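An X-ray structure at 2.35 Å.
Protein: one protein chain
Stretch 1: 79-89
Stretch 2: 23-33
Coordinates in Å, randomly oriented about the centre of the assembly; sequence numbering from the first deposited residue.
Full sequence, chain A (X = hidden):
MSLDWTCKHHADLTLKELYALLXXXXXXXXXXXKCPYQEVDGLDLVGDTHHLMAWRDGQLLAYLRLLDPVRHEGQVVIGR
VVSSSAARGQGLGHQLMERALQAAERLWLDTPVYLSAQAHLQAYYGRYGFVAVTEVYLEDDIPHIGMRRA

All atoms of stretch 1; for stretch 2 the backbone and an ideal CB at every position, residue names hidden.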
# COMPACT_ATOMS: atom_id res chain seq x y z
N GLY A 79 -0.21 -2.72 1.55
CA GLY A 79 -0.82 -3.10 0.29
C GLY A 79 -1.37 -1.90 -0.46
O GLY A 79 -1.24 -0.76 -0.00
N ARG A 80 -2.01 -2.17 -1.60
CA ARG A 80 -2.59 -1.13 -2.44
C ARG A 80 -1.59 -0.00 -2.72
O ARG A 80 -1.94 1.18 -2.72
CB ARG A 80 -3.85 -0.58 -1.79
CG ARG A 80 -4.99 -1.59 -1.71
CD ARG A 80 -5.48 -1.92 -3.10
NE ARG A 80 -6.80 -2.55 -3.13
CZ ARG A 80 -7.05 -3.83 -2.85
NH1 ARG A 80 -8.29 -4.29 -2.92
NH2 ARG A 80 -6.06 -4.64 -2.51
N VAL A 81 -0.33 -0.39 -2.94
CA VAL A 81 0.74 0.57 -3.22
C VAL A 81 0.52 1.09 -4.64
O VAL A 81 0.52 0.32 -5.60
CB VAL A 81 2.14 -0.10 -3.10
CG1 VAL A 81 3.22 0.87 -3.57
CG2 VAL A 81 2.40 -0.50 -1.65
N VAL A 82 0.31 2.40 -4.75
CA VAL A 82 0.01 2.99 -6.05
C VAL A 82 0.50 4.43 -6.18
O VAL A 82 0.63 5.17 -5.21
CB VAL A 82 -1.54 2.96 -6.30
CG1 VAL A 82 -2.26 3.88 -5.32
CG2 VAL A 82 -1.86 3.37 -7.72
N SER A 83 0.78 4.82 -7.41
CA SER A 83 1.23 6.16 -7.68
C SER A 83 0.58 6.52 -9.00
O SER A 83 0.50 5.69 -9.90
CB SER A 83 2.76 6.20 -7.80
OG SER A 83 3.18 5.62 -9.02
N SER A 84 0.09 7.76 -9.12
CA SER A 84 -0.55 8.20 -10.35
C SER A 84 0.38 8.10 -11.56
O SER A 84 1.56 8.47 -11.49
CB SER A 84 -1.04 9.64 -10.21
OG SER A 84 -1.73 10.04 -11.38
N SER A 85 -0.14 7.60 -12.67
CA SER A 85 0.68 7.43 -13.87
C SER A 85 1.41 8.69 -14.30
O SER A 85 2.51 8.62 -14.82
CB SER A 85 -0.17 6.92 -15.04
OG SER A 85 -1.12 7.89 -15.46
N ALA A 86 0.80 9.85 -14.07
CA ALA A 86 1.40 11.12 -14.47
C ALA A 86 2.60 11.53 -13.62
O ALA A 86 3.46 12.30 -14.07
CB ALA A 86 0.35 12.22 -14.43
N ALA A 87 2.66 11.01 -12.40
CA ALA A 87 3.75 11.33 -11.49
C ALA A 87 4.73 10.17 -11.30
O ALA A 87 5.37 10.05 -10.26
CB ALA A 87 3.16 11.74 -10.16
N ARG A 88 4.86 9.32 -12.30
CA ARG A 88 5.74 8.17 -12.18
C ARG A 88 7.16 8.35 -12.70
O ARG A 88 7.43 9.25 -13.49
CB ARG A 88 5.12 6.95 -12.86
CG ARG A 88 3.91 6.42 -12.14
CD ARG A 88 3.31 5.24 -12.87
NE ARG A 88 2.08 4.82 -12.22
CZ ARG A 88 1.20 3.99 -12.75
NH1 ARG A 88 1.40 3.49 -13.97
NH2 ARG A 88 0.10 3.68 -12.07
N GLY A 89 8.04 7.46 -12.26
CA GLY A 89 9.42 7.52 -12.68
C GLY A 89 10.22 8.54 -11.89
O GLY A 89 11.42 8.71 -12.14
N UNK A 23 -10.66 6.22 -5.73
CA UNK A 23 -10.65 6.56 -7.13
C UNK A 23 -9.28 6.33 -7.77
O UNK A 23 -9.18 5.93 -8.93
CB UNK A 23 -11.08 8.02 -7.31
N UNK A 24 -8.22 6.59 -7.00
CA UNK A 24 -6.86 6.39 -7.53
C UNK A 24 -6.59 4.89 -7.66
O UNK A 24 -6.05 4.42 -8.67
CB UNK A 24 -5.81 7.05 -6.63
N UNK A 25 -7.01 4.15 -6.64
CA UNK A 25 -6.82 2.71 -6.62
C UNK A 25 -7.54 2.01 -7.76
O UNK A 25 -7.00 1.08 -8.38
CB UNK A 25 -7.30 2.14 -5.28
N UNK A 26 -8.75 2.48 -8.06
CA UNK A 26 -9.54 1.90 -9.13
C UNK A 26 -8.92 2.23 -10.47
O UNK A 26 -8.83 1.38 -11.37
CB UNK A 26 -10.99 2.40 -9.07
N UNK A 27 -8.47 3.48 -10.60
CA UNK A 27 -7.87 3.92 -11.84
C UNK A 27 -6.67 3.07 -12.22
O UNK A 27 -6.51 2.71 -13.38
CB UNK A 27 -7.46 5.39 -11.73
N UNK A 28 -5.84 2.73 -11.24
CA UNK A 28 -4.66 1.92 -11.51
C UNK A 28 -4.87 0.41 -11.47
O UNK A 28 -4.57 -0.26 -12.45
CB UNK A 28 -3.57 2.29 -10.50
N UNK A 29 -5.38 -0.13 -10.37
CA UNK A 29 -5.58 -1.58 -10.26
C UNK A 29 -6.74 -2.12 -11.09
O UNK A 29 -6.67 -3.26 -11.56
CB UNK A 29 -5.81 -1.95 -8.79
N UNK A 30 -7.79 -1.34 -11.28
CA UNK A 30 -8.91 -1.81 -12.09
C UNK A 30 -8.78 -1.41 -13.56
O UNK A 30 -8.70 -2.26 -14.44
CB UNK A 30 -10.22 -1.27 -11.52
N UNK A 31 -8.74 -0.11 -13.83
CA UNK A 31 -8.68 0.35 -15.21
C UNK A 31 -7.40 0.16 -16.00
O UNK A 31 -7.36 -0.64 -16.94
CB UNK A 31 -9.00 1.85 -15.22
N UNK A 32 -6.35 0.88 -15.65
CA UNK A 32 -5.14 0.73 -16.44
C UNK A 32 -4.57 -0.68 -16.42
O UNK A 32 -3.90 -1.10 -17.36
CB UNK A 32 -4.08 1.71 -15.94
N UNK A 33 -4.87 -1.45 -15.37
CA UNK A 33 -4.38 -2.82 -15.29
C UNK A 33 -5.43 -3.84 -15.76
O UNK A 33 -5.23 -5.05 -15.65
CB UNK A 33 -3.95 -3.13 -13.85

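The helix of stretch 2 crosses strand 79-83 almost at right angles (93°), with a closest axial approach of 8.7 Å. Position 23 is out of reach of stretch 1 and barely constrained by it; it is Gln23.

At position 24 CA-to-CB points toward stretch 1, and the ideal CB lies 4.9 Å from Val82 CG1. A medium or large apolar side chain would suit. The residue is Leu24, whose CD2 packs 3.9 Å from Val82 CG1 while CD1 reaches to 4.2 Å from Ser84 CA.

Position 25 points sideways, its ideal CB 5.0 Å from Arg80 CD and 5.3 Å from Val82 CG1. A long chain with an aliphatic stem could follow this surface; the nearby guanidinium would favour an acidic or neutral end. The deposited Arg25 instead brings NH1 to 3.6 Å from Arg80 NE, a contact of like charges. Both atoms are hydrogen-bonded elsewhere in the structure, and Arg80 CD lies over one face of the Arg25 guanidinium.

Position 26 is out of reach and tolerant; it is Thr26. Position 27 points toward stretch 1 but has no atom of it within 5.5 Å of its ideal CB, so many polar chains would fit. Glu27 extends with chi1 and chi2 both t, leaving OE2 4.3 Å from Ser84 OG.

Position 28 is the tightest: its ideal CB is 3.4 Å from Val82 CG2 and 4.2 Å from Arg88 NH2. A compact residue such as Ala or Val is expected. It is Val28, with CG2 3.4 Å from Val82 CG2 and 3.5 Å from Arg88 NH2, at the edge of that guanidinium.

Position 29 also points toward the strand, but with open space around its ideal CB, which invites a large side chain. Phe29 fills it: CZ lies 3.9 Å from Val82 CB, CE1 lies 3.7 Å from Arg80 CD, and Val81 O approaches the ring edge 3.2 Å from CZ.

Positions 30 and 31 are out of reach and could carry many residues; they are Val30 and Val31, within the wider pi-type turn.

Position 32 points toward stretch 1, where Arg88 extends its guanidinium, so an acid is the natural choice, with Gln as a neutral alternative. Glu32 forms a salt bridge: OE2 accepts hydrogen bonds from Arg88 NH1 at 2.8 Å and Arg88 NH2 at 3.2 Å.

Position 33, the first after the helix to leave helical phi/psi, makes no contact with stretch 1, which leaves the choice open; it is Gln33.

Stretch 2, residues 23-33: QLRTEVFVVEQ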
# COMPACT_ATOMS: atom_id res chain seq x y z
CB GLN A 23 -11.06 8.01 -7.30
CG GLN A 23 -11.40 8.35 -8.72
CD GLN A 23 -10.60 9.51 -9.19
OE1 GLN A 23 -9.77 9.38 -10.10
NE2 GLN A 23 -10.83 10.67 -8.57
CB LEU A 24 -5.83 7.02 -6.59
CG LEU A 24 -4.36 6.80 -6.97
CD1 LEU A 24 -4.10 7.28 -8.38
CD2 LEU A 24 -3.47 7.52 -5.97
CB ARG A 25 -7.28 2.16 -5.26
CG ARG A 25 -6.22 2.29 -4.18
CD ARG A 25 -6.79 2.10 -2.78
NE ARG A 25 -7.72 0.97 -2.68
CZ ARG A 25 -8.29 0.62 -1.54
NH1 ARG A 25 -9.14 -0.41 -1.50
NH2 ARG A 25 -8.00 1.30 -0.44
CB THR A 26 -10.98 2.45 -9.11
OG1 THR A 26 -11.62 2.10 -7.89
CG2 THR A 26 -11.76 1.88 -10.27
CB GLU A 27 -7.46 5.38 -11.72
CG GLU A 27 -6.70 5.93 -12.91
CD GLU A 27 -6.36 7.40 -12.72
OE1 GLU A 27 -7.27 8.24 -12.93
OE2 GLU A 27 -5.20 7.70 -12.34
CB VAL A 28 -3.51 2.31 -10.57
CG1 VAL A 28 -2.29 1.43 -10.81
CG2 VAL A 28 -3.15 3.78 -10.81
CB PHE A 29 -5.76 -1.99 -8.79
CG PHE A 29 -4.58 -1.65 -7.93
CD1 PHE A 29 -4.76 -0.94 -6.75
CD2 PHE A 29 -3.29 -1.98 -8.34
CE1 PHE A 29 -3.67 -0.54 -5.99
CE2 PHE A 29 -2.20 -1.59 -7.58
CZ PHE A 29 -2.39 -0.87 -6.40
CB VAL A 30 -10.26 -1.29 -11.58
CG1 VAL A 30 -11.38 -1.77 -12.49
CG2 VAL A 30 -10.50 -1.77 -10.17
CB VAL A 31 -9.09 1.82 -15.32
CG1 VAL A 31 -9.13 2.25 -16.81
CG2 VAL A 31 -10.44 2.04 -14.67
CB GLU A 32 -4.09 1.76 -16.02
CG GLU A 32 -3.29 1.47 -14.79
CD GLU A 32 -2.16 2.48 -14.62
OE1 GLU A 32 -2.47 3.69 -14.50
OE2 GLU A 32 -0.97 2.07 -14.61
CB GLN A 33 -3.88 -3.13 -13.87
CG GLN A 33 -2.55 -2.42 -13.53
CD GLN A 33 -2.01 -2.78 -12.16
OE1 GLN A 33 -2.65 -3.50 -11.40
NE2 GLN A 33 -0.82 -2.28 -11.83
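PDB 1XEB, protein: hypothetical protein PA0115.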